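Local coordinates for protein putative aspartate aminotransferase (Thermus thermophilus, PDB 1IUG) that probably transfers amino groups between amino acids and 2-oxo acids, using pyridoxal 5'-phosphate bound to a lysine as its cofactor, at residues Pro248-Glu251 with Glu252-Leu256; Glu291-Pro294 with Tyr295-Lys299; Glu92-Glu96 with Ala97-Val101; Val196-Pro200 with Arg201-Arg205; Ala136-Leu140 with Pro141-Arg145. All coordinates share one frame; numbering follows the deposited sequence.

Contact 1 of 5, residues Pro248-Glu251 with Glu252-Leu256; sequences PRLE and EHLAL
Arg249 and Glu252 meet at the start of helix 250-270, where backbone bonds hold the first turn and the charged pair lies alongside it. Glu252 OE2 lies 3.3 Å from Arg249 CD, against the aliphatic part of the arginine. The nearest charged nitrogen, Arg249 NE, is 4.2 Å from Glu252 OE2; the carboxylate and guanidinium planes are 52° apart, and OE2 lies well out of the guanidinium plane. No N-H points at the oxygen, so any attraction is probably one of charge alone, without a salt bridge. Glu252 reaches back because its CG stands anti to its own carbonyl carbon (chi1 -64°) and the chain then bends at chi2.

The apolar part is a leucine pair one turn apart. Leu250 CG sits 4.0 Å from Leu254 CD1, and the two side chains cross at a slant. Around them, Leu250 leans on Leu165 and Leu254 on Glu168, while His253 NE2 makes a weak hydrogen bond to the Leu165 carbonyl.

Three backbone bonds complete the turn. The shortest runs from Leu254 N to Leu250 O at 2.8 Å; His253 N bonds to Arg249 O and Ala255 N to Glu251 O. With Arg249 in the N-cap position and its carbonyl accepting the first of these i to i+4 bonds, the arrangement is the N-terminal turn of an alpha helix.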
loop_
_atom_site.group_PDB
_atom_site.type_symbol
_atom_site.label_atom_id
_atom_site.label_comp_id
_atom_site.label_asym_id
_atom_site.label_seq_id
_atom_site.Cartn_x
_atom_site.Cartn_y
_atom_site.Cartn_z
ATOM N N PRO A 248 -19.126 -14.462 12.769
ATOM C CA PRO A 248 -20.086 -15.215 13.587
ATOM C C PRO A 248 -20.948 -16.155 12.745
ATOM O O PRO A 248 -21.466 -17.151 13.251
ATOM C CB PRO A 248 -20.929 -14.110 14.225
ATOM C CG PRO A 248 -19.975 -12.955 14.303
ATOM C CD PRO A 248 -19.326 -13.013 12.946
ATOM N N ARG A 249 -21.084 -15.833 11.461
ATOM C CA ARG A 249 -21.875 -16.629 10.520
ATOM C C ARG A 249 -20.983 -17.166 9.400
ATOM O O ARG A 249 -21.437 -17.328 8.268
ATOM C CB ARG A 249 -22.969 -15.762 9.887
ATOM C CG ARG A 249 -23.946 -15.108 10.851
ATOM C CD ARG A 249 -24.715 -16.131 11.678
ATOM N NE ARG A 249 -25.827 -15.515 12.403
ATOM C CZ ARG A 249 -26.303 -15.950 13.567
ATOM N NH1 ARG A 249 -25.764 -17.014 14.160
ATOM N NH2 ARG A 249 -27.322 -15.323 14.141
ATOM N N LEU A 250 -19.723 -17.453 9.720
ATOM C CA LEU A 250 -18.762 -17.938 8.727
ATOM C C LEU A 250 -19.234 -19.114 7.875
ATOM O O LEU A 250 -19.185 -19.044 6.644
ATOM C CB LEU A 250 -17.422 -18.282 9.387
ATOM C CG LEU A 250 -16.297 -18.681 8.422
ATOM C CD1 LEU A 250 -15.996 -17.537 7.459
ATOM C CD2 LEU A 250 -15.053 -19.068 9.196
ATOM N N GLU A 251 -19.713 -20.171 8.534
ATOM C CA GLU A 251 -20.189 -21.377 7.857
ATOM C C GLU A 251 -21.283 -21.080 6.839
ATOM O O GLU A 251 -21.303 -21.656 5.750
ATOM C CB GLU A 251 -20.699 -22.394 8.880
ATOM C CG GLU A 251 -20.325 -23.834 8.558
ATOM C CD GLU A 251 -18.819 -24.060 8.548
ATOM O OE1 GLU A 251 -18.149 -23.706 9.548
ATOM O OE2 GLU A 251 -18.304 -24.597 7.541
ATOM N N GLU A 252 -22.189 -20.178 7.201
ATOM C CA GLU A 252 -23.278 -19.791 6.316
ATOM C C GLU A 252 -22.732 -18.989 5.139
ATOM O O GLU A 252 -23.185 -19.158 4.007
ATOM C CB GLU A 252 -24.327 -18.967 7.072
ATOM C CG GLU A 252 -25.043 -19.723 8.189
ATOM C CD GLU A 252 -24.368 -19.591 9.555
ATOM O OE1 GLU A 252 -23.156 -19.877 9.682
ATOM O OE2 GLU A 252 -25.068 -19.207 10.516
ATOM N N HIS A 253 -21.751 -18.128 5.414
ATOM C CA HIS A 253 -21.131 -17.299 4.379
ATOM C C HIS A 253 -20.410 -18.172 3.361
ATOM O O HIS A 253 -20.500 -17.945 2.152
ATOM C CB HIS A 253 -20.144 -16.302 5.004
ATOM C CG HIS A 253 -19.352 -15.525 3.997
ATOM N ND1 HIS A 253 -19.866 -14.439 3.318
ATOM C CD2 HIS A 253 -18.087 -15.688 3.541
ATOM C CE1 HIS A 253 -18.951 -13.969 2.489
ATOM N NE2 HIS A 253 -17.863 -14.708 2.604
ATOM N N LEU A 254 -19.692 -19.173 3.861
ATOM C CA LEU A 254 -18.953 -20.091 3.002
ATOM C C LEU A 254 -19.895 -20.926 2.132
ATOM O O LEU A 254 -19.650 -21.093 0.936
ATOM C CB LEU A 254 -18.035 -20.989 3.837
ATOM C CG LEU A 254 -16.947 -20.247 4.622
ATOM C CD1 LEU A 254 -16.073 -21.239 5.386
ATOM C CD2 LEU A 254 -16.102 -19.396 3.673
ATOM N N ALA A 255 -20.986 -21.408 2.724
ATOM C CA ALA A 255 -21.965 -22.212 1.998
ATOM C C ALA A 255 -22.630 -21.382 0.898
ATOM O O ALA A 255 -22.901 -21.886 -0.190
ATOM C CB ALA A 255 -23.019 -22.780 2.956
ATOM N N LEU A 256 -22.891 -20.109 1.183
ATOM C CA LEU A 256 -23.500 -19.226 0.193
ATOM C C LEU A 256 -22.551 -19.032 -0.989
ATOM O O LEU A 256 -22.950 -19.172 -2.143
ATOM C CB LEU A 256 -23.830 -17.863 0.805
ATOM C CG LEU A 256 -24.389 -16.828 -0.183
ATOM C CD1 LEU A 256 -25.763 -17.274 -0.673
ATOM C CD2 LEU A 256 -24.475 -15.457 0.479
#

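Contact 2 of 5, residues Glu291-Pro294 with Tyr295-Lys299; sequences EGVP and YARVK
Val293 holds CG2 anti to its backbone N while CG1 sits between N and the carbonyl carbon (chi1 49°), and this rotation sends CG2 onto the first turn of helix 295-303. There CG2 touches Arg297 CB at 3.8 Å and Val298 CG2 at 4.1 Å, and the valine meets each of these two side chains at about a right angle. Arg297 meets it with CB; the chain then bends at chi2 (-60°) and runs away toward Glu347 and Ile348 of helix 331-348. Pro294 adds its ring carbon CD, 4.2 Å from Arg297 CB.

Pro294 occupies the N-cap position, and its carbonyl O accepts from Arg297 N at 3.1 Å. That bond is bent, 138° at the hydrogen, and the donor stands above the carbonyl plane, as befits an i to i+3 link at the entry to a helix. This is the helix N-terminus that the loop after strand 285-288 leads into.

Toward the sheet, Tyr295 and Val298 rest on Leu289, and on Ile309 and Phe321 of strands 307-311 and 320-323. One face of the Tyr295 ring carries Lys299 CB, 3.9 Å above its plane and offset toward the rim. The tyrosine side chain is about 8 Å from that of Arg322, a predicted substrate-binding residue.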
loop_
_atom_site.group_PDB
_atom_site.type_symbol
_atom_site.label_atom_id
_atom_site.label_comp_id
_atom_site.label_asym_id
_atom_site.label_seq_id
_atom_site.Cartn_x
_atom_site.Cartn_y
_atom_site.Cartn_z
ATOM N N GLU A 291 -16.150 -22.820 -29.627
ATOM C CA GLU A 291 -15.438 -22.774 -30.899
ATOM C C GLU A 291 -15.975 -21.670 -31.815
ATOM O O GLU A 291 -17.181 -21.583 -32.054
ATOM C CB GLU A 291 -15.540 -24.131 -31.602
ATOM C CG GLU A 291 -14.517 -24.340 -32.703
ATOM C CD GLU A 291 -13.090 -24.307 -32.181
ATOM O OE1 GLU A 291 -12.736 -25.179 -31.356
ATOM O OE2 GLU A 291 -12.328 -23.404 -32.592
ATOM N N GLY A 292 -15.075 -20.813 -32.294
ATOM C CA GLY A 292 -15.475 -19.743 -33.193
ATOM C C GLY A 292 -15.788 -18.385 -32.587
ATOM O O GLY A 292 -15.574 -17.361 -33.239
ATOM N N VAL A 293 -16.310 -18.359 -31.363
ATOM C CA VAL A 293 -16.647 -17.095 -30.708
ATOM C C VAL A 293 -15.480 -16.486 -29.925
ATOM O O VAL A 293 -14.933 -17.108 -29.011
ATOM C CB VAL A 293 -17.902 -17.240 -29.809
ATOM C CG1 VAL A 293 -17.775 -18.443 -28.922
ATOM C CG2 VAL A 293 -18.122 -15.985 -28.973
ATOM N N PRO A 294 -15.072 -15.260 -30.299
ATOM C CA PRO A 294 -13.973 -14.517 -29.668
ATOM C C PRO A 294 -14.348 -14.009 -28.276
ATOM O O PRO A 294 -15.530 -13.816 -27.972
ATOM C CB PRO A 294 -13.760 -13.334 -30.625
ATOM C CG PRO A 294 -14.374 -13.788 -31.919
ATOM C CD PRO A 294 -15.600 -14.510 -31.450
ATOM N N TYR A 295 -13.334 -13.769 -27.447
ATOM C CA TYR A 295 -13.555 -13.269 -26.094
ATOM C C TYR A 295 -14.282 -11.926 -26.123
ATOM O O TYR A 295 -15.184 -11.686 -25.322
ATOM C CB TYR A 295 -12.225 -13.131 -25.341
ATOM C CG TYR A 295 -12.360 -12.408 -24.017
ATOM C CD1 TYR A 295 -13.101 -12.959 -22.974
ATOM C CD2 TYR A 295 -11.793 -11.149 -23.830
ATOM C CE1 TYR A 295 -13.283 -12.272 -21.784
ATOM C CE2 TYR A 295 -11.967 -10.452 -22.641
ATOM C CZ TYR A 295 -12.715 -11.017 -21.623
ATOM O OH TYR A 295 -12.912 -10.324 -20.452
ATOM N N ALA A 296 -13.899 -11.074 -27.071
ATOM C CA ALA A 296 -14.493 -9.750 -27.229
ATOM C C ALA A 296 -16.013 -9.791 -27.377
ATOM O O ALA A 296 -16.709 -8.881 -26.927
ATOM C CB ALA A 296 -13.864 -9.034 -28.419
ATOM N N ARG A 297 -16.523 -10.856 -27.987
ATOM C CA ARG A 297 -17.960 -11.015 -28.190
ATOM C C ARG A 297 -18.662 -11.257 -26.849
ATOM O O ARG A 297 -19.716 -10.686 -26.585
ATOM C CB ARG A 297 -18.226 -12.175 -29.165
ATOM C CG ARG A 297 -19.431 -11.997 -30.106
ATOM C CD ARG A 297 -20.748 -11.840 -29.358
ATOM N NE ARG A 297 -21.870 -11.502 -30.234
ATOM C CZ ARG A 297 -22.450 -12.343 -31.087
ATOM N NH1 ARG A 297 -22.017 -13.593 -31.202
ATOM N NH2 ARG A 297 -23.485 -11.939 -31.812
ATOM N N VAL A 298 -18.067 -12.098 -26.006
ATOM C CA VAL A 298 -18.627 -12.415 -24.689
ATOM C C VAL A 298 -18.467 -11.206 -23.766
ATOM O O VAL A 298 -19.359 -10.879 -22.983
ATOM C CB VAL A 298 -17.913 -13.646 -24.062
ATOM C CG1 VAL A 298 -18.531 -14.000 -22.716
ATOM C CG2 VAL A 298 -17.998 -14.835 -25.005
ATOM N N LYS A 299 -17.318 -10.549 -23.889
ATOM C CA LYS A 299 -16.966 -9.364 -23.114
ATOM C C LYS A 299 -18.009 -8.270 -23.379
ATOM O O LYS A 299 -18.537 -7.666 -22.442
ATOM C CB LYS A 299 -15.555 -8.923 -23.542
ATOM C CG LYS A 299 -14.794 -7.911 -22.674
ATOM C CD LYS A 299 -15.478 -6.563 -22.531
ATOM C CE LYS A 299 -14.656 -5.602 -21.669
ATOM N NZ LYS A 299 -13.372 -6.188 -21.162
#

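Contact 3 of 5, residues Glu92-Glu96 with Ala97-Val101; sequences EIALE and AGLVV
Ala94 lays its CB against Val101 CG2 at 3.5 Å, so the last turn of helix 85-96 meets the start of strand 100-105. Val101 brings this methyl over by placing CG2 anti to its carbonyl carbon and CG1 anti to its N (chi1 -170°). The same CG2 also meets Leu95 CD2 at 4.2 Å, where the two side chains pass at a slant. Leu99 CD1 lies 4.2 Å from Ala94 CB, and the side chain also packs on Val68 and Val78.

Between helix and strand the chain closes in a Schellman motif. Gly98, with positive phi (73°), donates its N to Leu95 O at 2.8 Å, and Leu99 N reaches Ala94 O at 3.2 Å. Ala97 N still makes the helical bond to Ile93 O at 3.0 Å. A water donates to both Leu95 O and Leu99 O, bridging the turn.

The turn belongs to the beta-alpha-beta unit of strand 77-82, helix 85-96 and strand 100-105. Glu96 forms a salt bridge with Lys69, and Glu92 hydrogen-bonds Tyr211 of the second subunit, so this helix also takes part in the dimer interface. At the helix C-terminus Leu95 O takes Gly98 N and the water, and Ala94 O takes Leu99 N, while the short Ala94 side chain is consistent with the close approach of Val101.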
loop_
_atom_site.group_PDB
_atom_site.type_symbol
_atom_site.label_atom_id
_atom_site.label_comp_id
_atom_site.label_asym_id
_atom_site.label_seq_id
_atom_site.Cartn_x
_atom_site.Cartn_y
_atom_site.Cartn_z
ATOM N N GLU A 92 8.554 -16.265 -9.635
ATOM C CA GLU A 92 9.329 -15.060 -9.936
ATOM C C GLU A 92 9.783 -14.364 -8.656
ATOM O O GLU A 92 10.912 -13.891 -8.568
ATOM C CB GLU A 92 8.516 -14.093 -10.798
ATOM C CG GLU A 92 8.155 -14.618 -12.187
ATOM C CD GLU A 92 7.276 -13.652 -12.976
ATOM O OE1 GLU A 92 7.221 -12.452 -12.624
ATOM O OE2 GLU A 92 6.633 -14.093 -13.953
ATOM N N ILE A 93 8.901 -14.309 -7.662
ATOM C CA ILE A 93 9.231 -13.694 -6.374
ATOM C C ILE A 93 10.383 -14.453 -5.708
ATOM O O ILE A 93 11.286 -13.844 -5.129
ATOM C CB ILE A 93 7.995 -13.672 -5.431
ATOM C CG1 ILE A 93 6.985 -12.630 -5.916
ATOM C CG2 ILE A 93 8.417 -13.394 -3.983
ATOM C CD1 ILE A 93 5.700 -12.596 -5.122
ATOM N N ALA A 94 10.343 -15.781 -5.800
ATOM C CA ALA A 94 11.377 -16.635 -5.216
ATOM C C ALA A 94 12.725 -16.391 -5.895
ATOM O O ALA A 94 13.762 -16.350 -5.232
ATOM C CB ALA A 94 10.977 -18.099 -5.329
ATOM N N LEU A 95 12.699 -16.227 -7.218
ATOM C CA LEU A 95 13.913 -15.953 -7.977
ATOM C C LEU A 95 14.532 -14.628 -7.537
ATOM O O LEU A 95 15.703 -14.586 -7.152
ATOM C CB LEU A 95 13.623 -15.905 -9.480
ATOM C CG LEU A 95 13.474 -17.252 -10.186
ATOM C CD1 LEU A 95 13.136 -17.033 -11.653
ATOM C CD2 LEU A 95 14.768 -18.053 -10.045
ATOM N N GLU A 96 13.728 -13.562 -7.550
ATOM C CA GLU A 96 14.207 -12.235 -7.163
ATOM C C GLU A 96 14.706 -12.211 -5.715
ATOM O O GLU A 96 15.602 -11.440 -5.373
ATOM C CB GLU A 96 13.110 -11.184 -7.389
ATOM C CG GLU A 96 13.582 -9.721 -7.327
ATOM C CD GLU A 96 13.737 -9.187 -5.913
ATOM O OE1 GLU A 96 12.931 -9.561 -5.038
ATOM O OE2 GLU A 96 14.665 -8.384 -5.672
ATOM N N ALA A 97 14.139 -13.072 -4.873
ATOM C CA ALA A 97 14.548 -13.151 -3.473
ATOM C C ALA A 97 15.885 -13.893 -3.311
ATOM O O ALA A 97 16.362 -14.104 -2.194
ATOM C CB ALA A 97 13.461 -13.823 -2.653
ATOM N N GLY A 98 16.471 -14.303 -4.435
ATOM C CA GLY A 98 17.748 -15.000 -4.415
ATOM C C GLY A 98 17.706 -16.436 -3.920
ATOM O O GLY A 98 18.606 -16.875 -3.198
ATOM N N LEU A 99 16.677 -17.176 -4.325
ATOM C CA LEU A 99 16.526 -18.569 -3.914
ATOM C C LEU A 99 16.740 -19.525 -5.084
ATOM O O LEU A 99 16.549 -19.152 -6.247
ATOM C CB LEU A 99 15.122 -18.805 -3.341
ATOM C CG LEU A 99 14.639 -17.935 -2.177
ATOM C CD1 LEU A 99 13.217 -18.332 -1.810
ATOM C CD2 LEU A 99 15.559 -18.087 -0.984
ATOM N N VAL A 100 17.146 -20.755 -4.771
ATOM C CA VAL A 100 17.339 -21.782 -5.791
ATOM C C VAL A 100 15.957 -22.413 -5.945
ATOM O O VAL A 100 15.461 -23.086 -5.037
ATOM C CB VAL A 100 18.377 -22.839 -5.358
ATOM C CG1 VAL A 100 18.679 -23.770 -6.522
ATOM C CG2 VAL A 100 19.653 -22.160 -4.879
ATOM N N VAL A 101 15.349 -22.207 -7.109
ATOM C CA VAL A 101 13.996 -22.679 -7.343
ATOM C C VAL A 101 13.743 -23.820 -8.329
ATOM O O VAL A 101 14.107 -23.734 -9.510
ATOM C CB VAL A 101 13.096 -21.481 -7.759
ATOM C CG1 VAL A 101 11.631 -21.890 -7.777
ATOM C CG2 VAL A 101 13.314 -20.301 -6.818
HETATM O O HOH W 1 17.724 -16.618 -7.446
#

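Contact 4 of 5, residues Val196-Pro200 with Arg201-Arg205; sequences VALSP and RALER
Pro200, Leu203 and Leu198 bury the most surface where strand 193-198 passes into helix 200-204. Leu203 CD2 lies 3.8 Å from Leu198 CB and 3.9 Å from Leu198 CD1, the two leucines slanting across each other. It gets there because Leu203 CG is anti to its carbonyl carbon (chi1 -69°), which also sets CG 3.3 Å from Ser199 O. Leu198 CD2 reaches Ala202 CB at 4.2 Å. Pro200 fills the first helical position, and its carbonyl O accepts a weak bond from Glu204 N at 3.4 Å.

Ser199 is the N-cap. Its OG takes Ala202 N at 3.3 Å along a nearly straight bond (164°), and its carbonyl O accepts Leu203 N. Arg201 forms a salt bridge with Asp177, and the same OG hydrogen-bonds Asp177 O, so the start of the helix is tied to that residue twice. The buried hydroxyl is therefore satisfied by two partners, Ala202 N and the carbonyl of Asp177, just before strand 178-182, which should fix its rotation.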
loop_
_atom_site.group_PDB
_atom_site.type_symbol
_atom_site.label_atom_id
_atom_site.label_comp_id
_atom_site.label_asym_id
_atom_site.label_seq_id
_atom_site.Cartn_x
_atom_site.Cartn_y
_atom_site.Cartn_z
ATOM N N VAL A 196 -0.080 -11.002 6.095
ATOM C CA VAL A 196 0.861 -12.100 6.239
ATOM C C VAL A 196 0.541 -12.769 7.569
ATOM O O VAL A 196 0.664 -12.156 8.637
ATOM C CB VAL A 196 2.336 -11.632 6.259
ATOM C CG1 VAL A 196 3.255 -12.840 6.425
ATOM C CG2 VAL A 196 2.681 -10.899 4.976
ATOM N N ALA A 197 0.035 -13.995 7.482
ATOM C CA ALA A 197 -0.305 -14.773 8.663
ATOM C C ALA A 197 0.847 -15.732 8.928
ATOM O O ALA A 197 1.276 -16.456 8.032
ATOM C CB ALA A 197 -1.606 -15.539 8.442
ATOM N N LEU A 198 1.347 -15.712 10.159
ATOM C CA LEU A 198 2.459 -16.559 10.570
ATOM C C LEU A 198 2.077 -17.450 11.748
ATOM O O LEU A 198 1.642 -16.962 12.793
ATOM C CB LEU A 198 3.657 -15.689 10.971
ATOM C CG LEU A 198 4.216 -14.723 9.920
ATOM C CD1 LEU A 198 5.045 -13.650 10.586
ATOM C CD2 LEU A 198 5.026 -15.483 8.881
ATOM N N SER A 199 2.250 -18.755 11.572
ATOM C CA SER A 199 1.957 -19.726 12.624
ATOM C C SER A 199 3.059 -19.630 13.686
ATOM O O SER A 199 4.108 -19.013 13.450
ATOM C CB SER A 199 1.935 -21.144 12.038
ATOM O OG SER A 199 3.234 -21.543 11.629
ATOM N N PRO A 200 2.829 -20.220 14.876
ATOM C CA PRO A 200 3.840 -20.178 15.944
ATOM C C PRO A 200 5.169 -20.747 15.448
ATOM O O PRO A 200 6.238 -20.213 15.737
ATOM C CB PRO A 200 3.217 -21.060 17.028
ATOM C CG PRO A 200 1.745 -20.791 16.855
ATOM C CD PRO A 200 1.587 -20.857 15.354
ATOM N N ARG A 201 5.066 -21.801 14.644
ATOM C CA ARG A 201 6.201 -22.492 14.038
ATOM C C ARG A 201 7.021 -21.478 13.223
ATOM O O ARG A 201 8.233 -21.340 13.412
ATOM C CB ARG A 201 5.637 -23.590 13.124
ATOM C CG ARG A 201 6.384 -24.922 13.025
ATOM C CD ARG A 201 7.790 -24.802 12.495
ATOM N NE ARG A 201 8.280 -26.088 11.990
ATOM C CZ ARG A 201 8.120 -26.521 10.741
ATOM N NH1 ARG A 201 7.479 -25.783 9.848
ATOM N NH2 ARG A 201 8.639 -27.681 10.369
ATOM N N ALA A 202 6.336 -20.735 12.355
ATOM C CA ALA A 202 6.970 -19.737 11.495
ATOM C C ALA A 202 7.572 -18.554 12.256
ATOM O O ALA A 202 8.596 -18.007 11.849
ATOM C CB ALA A 202 5.975 -19.240 10.449
ATOM N N LEU A 203 6.937 -18.171 13.361
ATOM C CA LEU A 203 7.408 -17.054 14.175
ATOM C C LEU A 203 8.809 -17.280 14.742
ATOM O O LEU A 203 9.603 -16.343 14.835
ATOM C CB LEU A 203 6.414 -16.756 15.305
ATOM C CG LEU A 203 5.058 -16.165 14.896
ATOM C CD1 LEU A 203 4.101 -16.158 16.079
ATOM C CD2 LEU A 203 5.243 -14.755 14.350
ATOM N N GLU A 204 9.117 -18.526 15.092
ATOM C CA GLU A 204 10.427 -18.879 15.645
ATOM C C GLU A 204 11.485 -19.011 14.553
ATOM O O GLU A 204 12.679 -18.943 14.825
ATOM C CB GLU A 204 10.337 -20.202 16.407
ATOM C CG GLU A 204 9.321 -20.211 17.535
ATOM C CD GLU A 204 9.164 -21.583 18.167
ATOM O OE1 GLU A 204 9.528 -21.735 19.355
ATOM O OE2 GLU A 204 8.673 -22.506 17.480
ATOM N N ARG A 205 11.025 -19.200 13.320
ATOM C CA ARG A 205 11.887 -19.377 12.151
ATOM C C ARG A 205 12.123 -18.072 11.379
ATOM O O ARG A 205 12.766 -18.077 10.331
ATOM C CB ARG A 205 11.228 -20.390 11.206
ATOM C CG ARG A 205 10.962 -21.768 11.805
ATOM C CD ARG A 205 12.242 -22.452 12.245
ATOM N NE ARG A 205 13.017 -22.870 11.078
ATOM C CZ ARG A 205 12.739 -23.937 10.332
ATOM N NH1 ARG A 205 11.706 -24.715 10.629
ATOM N NH2 ARG A 205 13.464 -24.197 9.253
#

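Contact 5 of 5, residues Ala136-Leu140 with Pro141-Arg145; sequences ALADL and PALAR
Leu143 packs back on the residues that begin its helix, 140-150, in a strand-to-helix junction with Asp139 at the N-cap. Its CB stands 3.5 Å from Asp139 O. Next along the chain, CG comes to 3.2 Å from Asp139 O, a place it holds because CG is anti to the Leu143 carbonyl carbon and beside the backbone N (chi1 -68°). At the tip, CD1 lies 3.7 Å from Asp139 O and touches Ala138 CB at 4.0 Å, so the leucine spans the cap and reaches the residue before it. Beyond the two segments the Leu143 side chain meets Leu127 of strand 124-128, which Leu140 also touches, and the helix start is thereby packed on the large mixed sheet.

The same Asp139 O accepts the backbone N of Leu143 at 3.0 Å, and Leu140 O accepts Ala144 N, so the first two i to i+4 bonds of the helix are in place. Asp139 itself is the centre of an inverse gamma turn, which swings the chain from strand 136-137 into the helix. Its carboxylate lies against Pro141 and Ala142, and OD2 has a long, weak ion pair with Arg279. Asp139 OD1 is 3.6 Å from Pro141 CD, while Asp139 CG comes within 3.6 Å of the Ala142 CB methyl.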
loop_
_atom_site.group_PDB
_atom_site.type_symbol
_atom_site.label_atom_id
_atom_site.label_comp_id
_atom_site.label_asym_id
_atom_site.label_seq_id
_atom_site.Cartn_x
_atom_site.Cartn_y
_atom_site.Cartn_z
ATOM N N ALA A 136 -8.769 -23.096 -10.221
ATOM C CA ALA A 136 -8.350 -24.338 -9.584
ATOM C C ALA A 136 -8.101 -24.216 -8.085
ATOM O O ALA A 136 -7.580 -23.208 -7.605
ATOM C CB ALA A 136 -7.108 -24.887 -10.278
ATOM N N LEU A 137 -8.460 -25.271 -7.359
ATOM C CA LEU A 137 -8.274 -25.328 -5.917
ATOM C C LEU A 137 -7.310 -26.463 -5.593
ATOM O O LEU A 137 -7.600 -27.628 -5.864
ATOM C CB LEU A 137 -9.613 -25.590 -5.225
ATOM C CG LEU A 137 -9.615 -25.553 -3.696
ATOM C CD1 LEU A 137 -9.306 -24.138 -3.228
ATOM C CD2 LEU A 137 -10.967 -26.006 -3.166
ATOM N N ALA A 138 -6.159 -26.126 -5.024
ATOM C CA ALA A 138 -5.169 -27.134 -4.663
ATOM C C ALA A 138 -5.535 -27.801 -3.341
ATOM O O ALA A 138 -6.162 -27.181 -2.478
ATOM C CB ALA A 138 -3.785 -26.502 -4.567
ATOM N N ASP A 139 -5.156 -29.069 -3.195
ATOM C CA ASP A 139 -5.417 -29.831 -1.973
ATOM C C ASP A 139 -4.294 -29.513 -0.992
ATOM O O ASP A 139 -3.378 -30.308 -0.791
ATOM C CB ASP A 139 -5.445 -31.333 -2.278
ATOM C CG ASP A 139 -6.093 -32.153 -1.167
ATOM O OD1 ASP A 139 -6.209 -31.661 -0.020
ATOM O OD2 ASP A 139 -6.491 -33.301 -1.449
ATOM N N LEU A 140 -4.400 -28.344 -0.370
ATOM C CA LEU A 140 -3.409 -27.842 0.568
ATOM C C LEU A 140 -2.938 -28.781 1.682
ATOM O O LEU A 140 -1.736 -29.002 1.827
ATOM C CB LEU A 140 -3.892 -26.512 1.163
ATOM C CG LEU A 140 -2.904 -25.347 1.202
ATOM C CD1 LEU A 140 -2.339 -25.091 -0.182
ATOM C CD2 LEU A 140 -3.614 -24.110 1.715
ATOM N N PRO A 141 -3.868 -29.351 2.476
ATOM C CA PRO A 141 -3.468 -30.252 3.564
ATOM C C PRO A 141 -2.669 -31.459 3.089
ATOM O O PRO A 141 -1.661 -31.817 3.695
ATOM C CB PRO A 141 -4.807 -30.682 4.166
ATOM C CG PRO A 141 -5.714 -29.533 3.855
ATOM C CD PRO A 141 -5.336 -29.220 2.436
ATOM N N ALA A 142 -3.124 -32.072 1.998
ATOM C CA ALA A 142 -2.468 -33.248 1.431
ATOM C C ALA A 142 -1.095 -32.923 0.854
ATOM O O ALA A 142 -0.157 -33.713 0.989
ATOM C CB ALA A 142 -3.355 -33.892 0.367
ATOM N N LEU A 143 -0.977 -31.764 0.213
ATOM C CA LEU A 143 0.298 -31.350 -0.364
ATOM C C LEU A 143 1.290 -31.025 0.739
ATOM O O LEU A 143 2.446 -31.439 0.686
ATOM C CB LEU A 143 0.106 -30.131 -1.262
ATOM C CG LEU A 143 -0.676 -30.370 -2.552
ATOM C CD1 LEU A 143 -0.944 -29.048 -3.237
ATOM C CD2 LEU A 143 0.105 -31.303 -3.461
ATOM N N ALA A 144 0.811 -30.320 1.759
ATOM C CA ALA A 144 1.634 -29.914 2.894
ATOM C C ALA A 144 2.251 -31.069 3.683
ATOM O O ALA A 144 3.448 -31.032 3.986
ATOM C CB ALA A 144 0.840 -29.008 3.825
ATOM N N ARG A 145 1.465 -32.090 4.025
ATOM C CA ARG A 145 2.052 -33.182 4.793
ATOM C C ARG A 145 2.898 -34.166 3.990
ATOM O O ARG A 145 3.785 -34.810 4.544
ATOM C CB ARG A 145 1.049 -33.866 5.749
ATOM C CG ARG A 145 0.258 -35.062 5.256
ATOM C CD ARG A 145 -0.621 -34.744 4.076
ATOM N NE ARG A 145 -1.611 -35.801 3.860
ATOM C CZ ARG A 145 -2.750 -35.913 4.538
ATOM N NH1 ARG A 145 -3.061 -35.037 5.488
ATOM N NH2 ARG A 145 -3.592 -36.893 4.247
#

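How the contacts relate
All five contacts are local turns at helix ends, and none touches another. Contacts 3 and 4 reach the same seven-stranded sheet, at strands 100-105 and 193-198, with centres about 20 Å apart. Contact 5 leads into a helix packed on strand 124-128 of that sheet; its nearest atoms are about 9 Å from those of contact 4. Contact 1 begins the long helix 250-270, about 11 Å from contact 5 at nearest atoms. Contact 2 lies at a helix packed on the five-stranded sheet, near the predicted substrate-binding Arg322; the other four lie away from Arg322 and from Lys185, which carries the pyridoxal phosphate. Contact 3 alone reaches the second subunit.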